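Local structure of DegT/DnrJ/EryC1/StrS aminotransferase (Brucella abortus 2308, 4QGR) at residues P88-E97 and Y322-Y333; I79-S89 and V99-V109. The protein binds pyridoxal 5'-phosphate and probably works as an aminotransferase of the DegT/DnrJ/EryC1/StrS type. All coordinates share one frame; numbering follows the deposited sequence.

Both contacts are largely buried and share Pro88 and Ser89, where strand 83-88 runs out into the loop leading to the cofactor. Contact 2 lies within one beta-alpha-beta unit, its segments only ten residues apart, and rests on a regular ladder of backbone bonds with mostly apolar side chains on both sheet faces. Contact 1 joins segments 225 residues apart and relies mainly on side chains, with one backbone bond from Leu327 to Ser89: a serine-histidine pair, an edge-to-face aromatic pair, a leucine packed into the bend of the other segment and bridging waters, with Phe92 against pyridoxal phosphate. Helix 94-101 serves both, and Phe108 of contact 2 packs against Leu327, His328 and Ala96. Of the residues that touch, exposed ones occur only in contact 2, at its turns.

Contact 1: P88-E97 and Y322-Y333; sequences PSFTFAATAE and YYVKPLHLQTAY. With PLP (pyridoxal-5'-phosphate), chain E.
Ser89 and His328 meet where a loop of the pyridoxal-phosphate aminotransferase fold, running from strand 83-88 into helix 94-101, is covered by 322-333. With OG anti to the backbone N (chi1 172°), Ser89 places its hydroxyl at the edge of the imidazole, in the ring plane, 2.7 Å from His328 ND1; either atom could be the donor. The same OG accepts His328 N at 2.9 Å, so two bonds grip it, while His328 NE2 is held by Glu347. Next to this pair, Leu327 N donates to Ser89 O in a nearly straight bond (171°).

Leu327 pushes its two methyls into the bend of 89-96: CD2 lies 3.6 Å from Ala93 CA, and CD1 meets the methyls of Thr91 and Ala96. On the other flank the Tyr323 ring turns its edge to the face of Phe90, CD2 sitting over the ring centre, with the planes 85° apart. One face of Tyr323 covers the Thr91 carbonyl carbon, and its hydroxyl bonds to Gln173, a cofactor-binding residue. One face of Phe92 is covered near its rim by PLP C4A, and Phe92 CD2 is 3.4 Å from PLP C4.

Water 1 links Thr91 O to Lys325 O. Tyr333 and Glu97 both bond to the second subunit, through its Asn236 and His227 respectively, which brings both segments to the dimer interface. Thr95 OG1, hydrogen-bonded to Asp170, also receives the hydroxyl of Thr91, with 3.1 Å between Thr91 OG1 and Thr95 OG1.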
loop_
_atom_site.group_PDB
_atom_site.type_symbol
_atom_site.label_atom_id
_atom_site.label_comp_id
_atom_site.label_asym_id
_atom_site.label_seq_id
_atom_site.Cartn_x
_atom_site.Cartn_y
_atom_site.Cartn_z
ATOM N N PRO A 88 17.911 -5.361 -12.934
ATOM C CA PRO A 88 18.404 -4.345 -13.860
ATOM C C PRO A 88 18.494 -2.975 -13.206
ATOM O O PRO A 88 17.841 -2.707 -12.204
ATOM C CB PRO A 88 17.334 -4.324 -14.965
ATOM C CG PRO A 88 16.372 -5.409 -14.646
ATOM C CD PRO A 88 16.503 -5.705 -13.198
ATOM N N SER A 89 19.385 -2.143 -13.739
ATOM C CA SER A 89 19.412 -0.717 -13.419
ATOM C C SER A 89 18.463 0.065 -14.349
ATOM O O SER A 89 17.931 1.113 -13.953
ATOM C CB SER A 89 20.851 -0.217 -13.568
ATOM O OG SER A 89 20.923 1.190 -13.460
ATOM N N PHE A 90 18.277 -0.404 -15.586
ATOM C CA PHE A 90 17.362 0.239 -16.519
ATOM C C PHE A 90 15.943 -0.270 -16.304
ATOM O O PHE A 90 15.502 -1.178 -16.995
ATOM C CB PHE A 90 17.830 -0.002 -17.964
ATOM C CG PHE A 90 17.308 0.999 -18.938
ATOM C CD1 PHE A 90 17.813 2.276 -18.939
ATOM C CD2 PHE A 90 16.288 0.657 -19.839
ATOM C CE1 PHE A 90 17.337 3.228 -19.811
ATOM C CE2 PHE A 90 15.793 1.597 -20.725
ATOM C CZ PHE A 90 16.314 2.886 -20.707
ATOM N N THR A 91 15.280 0.269 -15.280
ATOM C CA THR A 91 13.943 -0.111 -14.890
ATOM C C THR A 91 13.416 0.951 -13.912
ATOM O O THR A 91 14.160 1.865 -13.488
ATOM C CB THR A 91 13.933 -1.515 -14.236
ATOM O OG1 THR A 91 12.599 -1.913 -13.959
ATOM C CG2 THR A 91 14.802 -1.560 -12.943
ATOM N N PHE A 92 12.144 0.815 -13.540
ATOM C CA PHE A 92 11.536 1.649 -12.512
ATOM C C PHE A 92 12.125 1.361 -11.146
ATOM O O PHE A 92 12.499 0.219 -10.848
ATOM C CB PHE A 92 10.033 1.384 -12.484
ATOM C CG PHE A 92 9.271 2.285 -11.559
ATOM C CD1 PHE A 92 9.070 3.629 -11.880
ATOM C CD2 PHE A 92 8.723 1.790 -10.407
ATOM C CE1 PHE A 92 8.373 4.465 -11.008
ATOM C CE2 PHE A 92 8.021 2.606 -9.536
ATOM C CZ PHE A 92 7.819 3.940 -9.852
ATOM N N ALA A 93 12.210 2.388 -10.291
ATOM C CA ALA A 93 12.909 2.263 -9.007
ATOM C C ALA A 93 12.469 1.075 -8.137
ATOM O O ALA A 93 13.263 0.517 -7.409
ATOM C CB ALA A 93 12.728 3.548 -8.208
ATOM N N ALA A 94 11.179 0.767 -8.120
ATOM C CA ALA A 94 10.640 -0.313 -7.301
ATOM C C ALA A 94 11.429 -1.622 -7.401
ATOM O O ALA A 94 11.638 -2.222 -6.416
ATOM C CB ALA A 94 9.204 -0.578 -7.678
ATOM N N THR A 95 11.887 -2.025 -8.610
ATOM C CA THR A 95 12.588 -3.310 -8.820
ATOM C C THR A 95 13.795 -3.456 -7.841
ATOM O O THR A 95 14.022 -4.514 -7.268
ATOM C CB THR A 95 13.021 -3.443 -10.297
ATOM O OG1 THR A 95 11.908 -3.108 -11.180
ATOM C CG2 THR A 95 13.547 -4.862 -10.617
ATOM N N ALA A 96 14.596 -2.396 -7.688
ATOM C CA ALA A 96 15.714 -2.373 -6.753
ATOM C C ALA A 96 15.336 -1.955 -5.348
ATOM O O ALA A 96 15.886 -2.461 -4.390
ATOM C CB ALA A 96 16.821 -1.469 -7.245
ATOM N N GLU A 97 14.403 -1.019 -5.228
ATOM C CA GLU A 97 14.079 -0.444 -3.959
ATOM C C GLU A 97 13.585 -1.465 -2.948
ATOM O O GLU A 97 13.976 -1.396 -1.773
ATOM C CB GLU A 97 13.028 0.632 -4.159
ATOM C CG GLU A 97 12.541 1.292 -2.876
ATOM C CD GLU A 97 11.394 2.251 -3.201
ATOM O OE1 GLU A 97 10.346 1.773 -3.669
ATOM O OE2 GLU A 97 11.605 3.498 -3.066
ATOM N N TYR A 322 11.823 7.256 -21.114
ATOM C CA TYR A 322 11.976 6.197 -20.106
ATOM C C TYR A 322 13.325 5.496 -20.419
ATOM O O TYR A 322 13.403 4.763 -21.393
ATOM C CB TYR A 322 10.821 5.191 -20.243
ATOM C CG TYR A 322 9.495 5.783 -19.850
ATOM C CD1 TYR A 322 9.236 6.109 -18.521
ATOM C CD2 TYR A 322 8.496 6.010 -20.795
ATOM C CE1 TYR A 322 8.035 6.704 -18.160
ATOM C CE2 TYR A 322 7.286 6.565 -20.440
ATOM C CZ TYR A 322 7.046 6.880 -19.123
ATOM O OH TYR A 322 5.807 7.427 -18.766
ATOM N N TYR A 323 14.397 5.684 -19.639
ATOM C CA TYR A 323 14.423 6.355 -18.349
ATOM C C TYR A 323 15.546 7.357 -18.399
ATOM O O TYR A 323 16.583 7.133 -19.048
ATOM C CB TYR A 323 14.699 5.354 -17.218
ATOM C CG TYR A 323 13.566 4.398 -17.037
ATOM C CD1 TYR A 323 12.515 4.712 -16.214
ATOM C CD2 TYR A 323 13.546 3.167 -17.702
ATOM C CE1 TYR A 323 11.434 3.862 -16.080
ATOM C CE2 TYR A 323 12.477 2.314 -17.570
ATOM C CZ TYR A 323 11.439 2.658 -16.741
ATOM O OH TYR A 323 10.341 1.842 -16.582
ATOM N N VAL A 324 15.339 8.470 -17.720
ATOM C CA VAL A 324 16.288 9.545 -17.755
ATOM C C VAL A 324 17.567 9.221 -16.987
ATOM O O VAL A 324 18.645 9.634 -17.420
ATOM C CB VAL A 324 15.633 10.849 -17.225
ATOM C CG1 VAL A 324 16.645 11.940 -17.035
ATOM C CG2 VAL A 324 14.573 11.306 -18.230
ATOM N N LYS A 325 17.420 8.535 -15.862
ATOM C CA LYS A 325 18.536 8.211 -14.974
ATOM C C LYS A 325 18.378 6.756 -14.571
ATOM O O LYS A 325 17.425 6.425 -13.885
ATOM C CB LYS A 325 18.524 9.127 -13.731
ATOM C CG LYS A 325 19.848 9.765 -13.462
ATOM C CD LYS A 325 19.822 10.746 -12.307
ATOM C CE LYS A 325 21.075 10.567 -11.458
ATOM N NZ LYS A 325 21.647 11.888 -11.098
ATOM N N PRO A 326 19.280 5.875 -15.043
ATOM C CA PRO A 326 19.208 4.473 -14.548
ATOM C C PRO A 326 19.453 4.408 -13.053
ATOM O O PRO A 326 20.086 5.276 -12.483
ATOM C CB PRO A 326 20.293 3.763 -15.347
ATOM C CG PRO A 326 21.298 4.827 -15.627
ATOM C CD PRO A 326 20.483 6.106 -15.854
ATOM N N LEU A 327 18.927 3.386 -12.414
ATOM C CA LEU A 327 18.950 3.290 -10.992
ATOM C C LEU A 327 20.331 3.383 -10.389
ATOM O O LEU A 327 20.490 4.011 -9.342
ATOM C CB LEU A 327 18.248 1.992 -10.535
ATOM C CG LEU A 327 16.768 1.923 -10.926
ATOM C CD1 LEU A 327 16.117 0.731 -10.201
ATOM C CD2 LEU A 327 15.957 3.191 -10.613
ATOM N N HIS A 328 21.319 2.769 -11.024
ATOM C CA HIS A 328 22.633 2.704 -10.414
ATOM C C HIS A 328 23.284 4.080 -10.322
ATOM O O HIS A 328 24.285 4.231 -9.618
ATOM C CB HIS A 328 23.564 1.734 -11.128
ATOM C CG HIS A 328 24.099 2.234 -12.429
ATOM N ND1 HIS A 328 23.325 2.337 -13.565
ATOM C CD2 HIS A 328 25.335 2.656 -12.779
ATOM C CE1 HIS A 328 24.064 2.773 -14.564
ATOM N NE2 HIS A 328 25.288 2.972 -14.115
ATOM N N LEU A 329 22.751 5.047 -11.047
ATOM C CA LEU A 329 23.277 6.406 -10.970
ATOM C C LEU A 329 22.471 7.294 -10.047
ATOM O O LEU A 329 22.863 8.444 -9.816
ATOM C CB LEU A 329 23.380 7.031 -12.354
ATOM C CG LEU A 329 24.333 6.324 -13.303
ATOM C CD1 LEU A 329 24.181 7.014 -14.647
ATOM C CD2 LEU A 329 25.779 6.247 -12.848
ATOM N N GLN A 330 21.355 6.801 -9.510
ATOM C CA GLN A 330 20.546 7.639 -8.628
ATOM C C GLN A 330 21.110 7.572 -7.240
ATOM O O GLN A 330 21.673 6.553 -6.834
ATOM C CB GLN A 330 19.069 7.229 -8.626
ATOM C CG GLN A 330 18.415 7.424 -9.999
ATOM C CD GLN A 330 16.933 7.186 -9.996
ATOM O OE1 GLN A 330 16.260 7.397 -8.989
ATOM N NE2 GLN A 330 16.404 6.701 -11.134
ATOM N N THR A 331 20.939 8.663 -6.511
ATOM C CA THR A 331 21.507 8.840 -5.180
ATOM C C THR A 331 21.227 7.702 -4.241
ATOM O O THR A 331 22.123 7.258 -3.500
ATOM C CB THR A 331 21.041 10.204 -4.555
ATOM O OG1 THR A 331 21.453 11.285 -5.407
ATOM C CG2 THR A 331 21.585 10.439 -3.170
ATOM N N ALA A 332 19.993 7.246 -4.202
ATOM C CA ALA A 332 19.644 6.214 -3.225
ATOM C C ALA A 332 20.340 4.887 -3.472
ATOM O O ALA A 332 20.443 4.104 -2.548
ATOM C CB ALA A 332 18.161 5.969 -3.222
ATOM N N TYR A 333 20.754 4.602 -4.702
ATOM C CA TYR A 333 21.260 3.239 -5.043
ATOM C C TYR A 333 22.678 3.178 -5.578
ATOM O O TYR A 333 23.160 2.094 -5.897
ATOM C CB TYR A 333 20.305 2.535 -6.087
ATOM C CG TYR A 333 18.847 2.912 -5.912
ATOM C CD1 TYR A 333 18.035 2.365 -4.916
ATOM C CD2 TYR A 333 18.268 3.822 -6.756
ATOM C CE1 TYR A 333 16.685 2.784 -4.765
ATOM C CE2 TYR A 333 16.954 4.241 -6.606
ATOM C CZ TYR A 333 16.163 3.744 -5.622
ATOM O OH TYR A 333 14.864 4.275 -5.555
HETATM N N1 PLP E . 8.086 -2.485 -11.696
HETATM C C2 PLP E . 8.093 -1.852 -12.884
HETATM C C2A PLP E . 8.916 -2.353 -14.046
HETATM C C3 PLP E . 7.188 -0.683 -13.063
HETATM O O3 PLP E . 7.150 -0.087 -14.248
HETATM C C4 PLP E . 6.439 -0.185 -11.878
HETATM C C4A PLP E . 5.442 0.908 -11.835
HETATM O O4A PLP E . 4.653 1.106 -12.736
HETATM C C5 PLP E . 6.545 -0.970 -10.641
HETATM C C6 PLP E . 7.377 -2.092 -10.625
HETATM C C5A PLP E . 5.795 -0.550 -9.396
HETATM O O4P PLP E . 4.374 -0.679 -9.548
HETATM P P PLP E . 3.379 0.321 -8.777
HETATM O O1P PLP E . 1.984 -0.296 -8.856
HETATM O O2P PLP E . 3.912 0.529 -7.382
HETATM O O3P PLP E . 3.476 1.580 -9.654
HETATM O O HOH W 1 15.110 4.366 -13.853
HETATM O O HOH W 2 14.083 4.371 -3.194
#

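Contact 2: I79-S89 and V99-V109; sequences IGPGHAVFVPS and VALVGAEPVFV
Val85 and Val107 lie at the middle of a parallel ladder between strands 83-88 and 105-109, joined through helix 94-101 as a beta-alpha-beta crossover. Five backbone bonds alternate along it: Glu105 N to His83 O, Val85 N to Glu105 O, Val107 N to Val85 O, Val87 N to Val107 O and Val109 N to Val87 O. The middle one is 2.8 Å long between Val107 N and Val85 O. The short strand axes are twisted by 38° against each other, and the register runs from Ala84-Glu105 to Pro88-Val109.

Side chains sort by face. Phe86 and Val107 lie side by side and point the same way, Phe86 CD2 3.6 Å from Val107 CB; Ala84 CB reaches Val107 CG2 on this face, and helix 120-133 covers Phe86. On the face of Val85 and Val87, the crossover helix packs down: Val85 CG1 lies 3.7 Å from Val99 CG2. With CG1 anti to the carbonyl carbon (chi1 -52°), Val87 puts CG2 between the backbone N and that carbon, where it meets Pro106 CB and the Phe108 ring. The edge of that ring receives Pro88 O in its plane, 3.6 Å from Phe108 CD1; this buried oxygen has no hydrogen-bond partner in the model.

Farther out, a Schellman motif ends the helix at Gly103, whose positive phi (97°) turns the chain toward the strand. A type II turn from Gly80 to His83 comes alongside, and water 3 joins Gly82 N to Gly103 O. At the other end water 4 bridges Ser89 N and Val109 O, which are 3.6 Å apart and not directly bonded.

Glu105 leads its carboxylate off to a salt bridge with Arg135. Polar pairing across the contact is thus left to backbone and two waters, while side chains meet through apolar atoms on both faces, as befits an interior pair of sheet strands.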
loop_
_atom_site.group_PDB
_atom_site.type_symbol
_atom_site.label_atom_id
_atom_site.label_comp_id
_atom_site.label_asym_id
_atom_site.label_seq_id
_atom_site.Cartn_x
_atom_site.Cartn_y
_atom_site.Cartn_z
ATOM N N ILE A 79 14.409 -13.268 2.531
ATOM C CA ILE A 79 15.524 -12.537 1.933
ATOM C C ILE A 79 15.695 -11.199 2.605
ATOM O O ILE A 79 14.727 -10.461 2.802
ATOM C CB ILE A 79 15.329 -12.371 0.403
ATOM C CG1 ILE A 79 15.416 -13.734 -0.243
ATOM C CG2 ILE A 79 16.367 -11.405 -0.184
ATOM C CD1 ILE A 79 14.985 -13.774 -1.681
ATOM N N GLY A 80 16.925 -10.864 2.978
ATOM C CA GLY A 80 17.130 -9.741 3.859
ATOM C C GLY A 80 18.608 -9.474 4.076
ATOM O O GLY A 80 19.395 -9.656 3.176
ATOM N N PRO A 81 18.988 -9.038 5.276
ATOM C CA PRO A 81 20.398 -8.708 5.515
ATOM C C PRO A 81 21.330 -9.885 5.204
ATOM O O PRO A 81 21.052 -11.053 5.563
ATOM C CB PRO A 81 20.408 -8.319 7.005
ATOM C CG PRO A 81 19.018 -7.858 7.301
ATOM C CD PRO A 81 18.130 -8.653 6.410
ATOM N N GLY A 82 22.397 -9.586 4.476
ATOM C CA GLY A 82 23.357 -10.625 4.088
ATOM C C GLY A 82 23.124 -11.214 2.706
ATOM O O GLY A 82 23.865 -12.089 2.285
ATOM N N HIS A 83 22.088 -10.743 2.019
ATOM C CA HIS A 83 21.632 -11.371 0.799
ATOM C C HIS A 83 21.692 -10.441 -0.401
ATOM O O HIS A 83 21.443 -9.224 -0.276
ATOM C CB HIS A 83 20.208 -11.888 0.956
ATOM C CG HIS A 83 20.058 -12.885 2.048
ATOM N ND1 HIS A 83 18.884 -13.064 2.735
ATOM C CD2 HIS A 83 20.965 -13.717 2.626
ATOM C CE1 HIS A 83 19.049 -14.000 3.656
ATOM N NE2 HIS A 83 20.308 -14.407 3.610
ATOM N N ALA A 84 22.051 -11.029 -1.548
ATOM C CA ALA A 84 22.126 -10.309 -2.813
ATOM C C ALA A 84 20.953 -10.665 -3.733
ATOM O O ALA A 84 20.582 -11.847 -3.866
ATOM C CB ALA A 84 23.420 -10.607 -3.514
ATOM N N VAL A 85 20.386 -9.654 -4.363
ATOM C CA VAL A 85 19.300 -9.849 -5.371
ATOM C C VAL A 85 19.700 -9.108 -6.648
ATOM O O VAL A 85 20.053 -7.896 -6.625
ATOM C CB VAL A 85 17.931 -9.353 -4.870
ATOM C CG1 VAL A 85 16.861 -9.516 -5.939
ATOM C CG2 VAL A 85 17.511 -10.005 -3.560
ATOM N N PHE A 86 19.698 -9.823 -7.772
ATOM C CA PHE A 86 20.215 -9.315 -9.060
ATOM C C PHE A 86 19.086 -8.710 -9.862
ATOM O O PHE A 86 18.070 -9.382 -10.073
ATOM C CB PHE A 86 20.928 -10.473 -9.822
ATOM C CG PHE A 86 22.054 -11.035 -9.027
ATOM C CD1 PHE A 86 21.799 -11.991 -8.029
ATOM C CD2 PHE A 86 23.312 -10.469 -9.098
ATOM C CE1 PHE A 86 22.779 -12.450 -7.224
ATOM C CE2 PHE A 86 24.330 -10.946 -8.302
ATOM C CZ PHE A 86 24.078 -11.918 -7.350
ATOM N N VAL A 87 19.244 -7.433 -10.222
ATOM C CA VAL A 87 18.182 -6.615 -10.850
ATOM C C VAL A 87 18.765 -5.754 -11.961
ATOM O O VAL A 87 19.984 -5.437 -11.963
ATOM C CB VAL A 87 17.447 -5.727 -9.794
ATOM C CG1 VAL A 87 16.983 -6.595 -8.640
ATOM C CG2 VAL A 87 18.346 -4.631 -9.235
ATOM N N PRO A 88 17.911 -5.361 -12.934
ATOM C CA PRO A 88 18.404 -4.345 -13.860
ATOM C C PRO A 88 18.494 -2.975 -13.206
ATOM O O PRO A 88 17.841 -2.707 -12.204
ATOM C CB PRO A 88 17.334 -4.324 -14.965
ATOM C CG PRO A 88 16.372 -5.409 -14.646
ATOM C CD PRO A 88 16.503 -5.705 -13.198
ATOM N N SER A 89 19.385 -2.143 -13.739
ATOM C CA SER A 89 19.412 -0.717 -13.419
ATOM C C SER A 89 18.463 0.065 -14.349
ATOM O O SER A 89 17.931 1.113 -13.953
ATOM C CB SER A 89 20.851 -0.217 -13.568
ATOM O OG SER A 89 20.923 1.190 -13.460
ATOM N N VAL A 99 14.363 -4.495 -2.619
ATOM C CA VAL A 99 15.491 -5.290 -2.166
ATOM C C VAL A 99 16.176 -4.606 -0.968
ATOM O O VAL A 99 16.376 -5.224 0.072
ATOM C CB VAL A 99 16.472 -5.552 -3.329
ATOM C CG1 VAL A 99 17.731 -6.273 -2.842
ATOM C CG2 VAL A 99 15.825 -6.304 -4.452
ATOM N N ALA A 100 16.482 -3.305 -1.100
ATOM C CA ALA A 100 16.961 -2.486 0.013
ATOM C C ALA A 100 16.016 -2.388 1.191
ATOM O O ALA A 100 16.434 -2.445 2.368
ATOM C CB ALA A 100 17.323 -1.101 -0.505
ATOM N N LEU A 101 14.744 -2.208 0.899
ATOM C CA LEU A 101 13.725 -2.116 1.929
ATOM C C LEU A 101 13.746 -3.314 2.853
ATOM O O LEU A 101 13.724 -3.130 4.079
ATOM C CB LEU A 101 12.353 -1.940 1.304
ATOM C CG LEU A 101 11.270 -1.585 2.312
ATOM C CD1 LEU A 101 11.399 -0.126 2.694
ATOM C CD2 LEU A 101 9.892 -1.821 1.711
ATOM N N VAL A 102 13.872 -4.527 2.296
ATOM C CA VAL A 102 13.948 -5.744 3.152
ATOM C C VAL A 102 15.317 -5.993 3.791
ATOM O O VAL A 102 15.490 -6.969 4.533
ATOM C CB VAL A 102 13.443 -7.020 2.461
ATOM C CG1 VAL A 102 11.990 -6.845 2.035
ATOM C CG2 VAL A 102 14.330 -7.469 1.287
ATOM N N GLY A 103 16.290 -5.147 3.483
ATOM C CA GLY A 103 17.591 -5.188 4.115
ATOM C C GLY A 103 18.649 -5.937 3.315
ATOM O O GLY A 103 19.797 -6.015 3.766
ATOM N N ALA A 104 18.281 -6.463 2.148
ATOM C CA ALA A 104 19.191 -7.118 1.206
ATOM C C ALA A 104 19.846 -6.045 0.354
ATOM O O ALA A 104 19.567 -4.855 0.532
ATOM C CB ALA A 104 18.450 -8.148 0.350
ATOM N N GLU A 105 20.752 -6.442 -0.539
ATOM C CA GLU A 105 21.400 -5.492 -1.444
ATOM C C GLU A 105 21.077 -5.849 -2.867
ATOM O O GLU A 105 21.188 -6.991 -3.254
ATOM C CB GLU A 105 22.923 -5.475 -1.325
ATOM C CG GLU A 105 23.455 -5.047 0.014
ATOM C CD GLU A 105 24.928 -4.703 -0.039
ATOM O OE1 GLU A 105 25.527 -4.584 -1.135
ATOM O OE2 GLU A 105 25.521 -4.589 1.030
ATOM N N PRO A 106 20.633 -4.879 -3.641
ATOM C CA PRO A 106 20.575 -5.109 -5.072
ATOM C C PRO A 106 21.964 -5.146 -5.677
ATOM O O PRO A 106 22.917 -4.512 -5.165
ATOM C CB PRO A 106 19.777 -3.914 -5.598
ATOM C CG PRO A 106 20.078 -2.817 -4.616
ATOM C CD PRO A 106 20.245 -3.508 -3.272
ATOM N N VAL A 107 22.119 -5.980 -6.695
ATOM C CA VAL A 107 23.333 -5.986 -7.508
ATOM C C VAL A 107 22.869 -5.709 -8.923
ATOM O O VAL A 107 22.037 -6.460 -9.468
ATOM C CB VAL A 107 24.099 -7.333 -7.442
ATOM C CG1 VAL A 107 25.323 -7.256 -8.335
ATOM C CG2 VAL A 107 24.414 -7.715 -6.005
ATOM N N PHE A 108 23.354 -4.622 -9.518
ATOM C CA PHE A 108 22.865 -4.162 -10.819
ATOM C C PHE A 108 23.486 -4.792 -12.059
ATOM O O PHE A 108 24.682 -4.918 -12.157
ATOM C CB PHE A 108 23.002 -2.640 -10.938
ATOM C CG PHE A 108 22.096 -1.868 -10.013
ATOM C CD1 PHE A 108 20.728 -1.848 -10.209
ATOM C CD2 PHE A 108 22.640 -1.071 -9.015
ATOM C CE1 PHE A 108 19.895 -1.128 -9.373
ATOM C CE2 PHE A 108 21.819 -0.316 -8.199
ATOM C CZ PHE A 108 20.433 -0.347 -8.388
ATOM N N VAL A 109 22.641 -5.246 -12.982
ATOM C CA VAL A 109 23.062 -5.916 -14.188
ATOM C C VAL A 109 22.638 -5.059 -15.368
ATOM O O VAL A 109 21.581 -4.440 -15.335
ATOM C CB VAL A 109 22.420 -7.317 -14.265
ATOM C CG1 VAL A 109 22.940 -8.060 -15.514
ATOM C CG2 VAL A 109 22.721 -8.060 -12.989
HETATM O O HOH W 3 22.339 -7.009 3.161
HETATM O O HOH W 4 20.216 -2.372 -16.381
#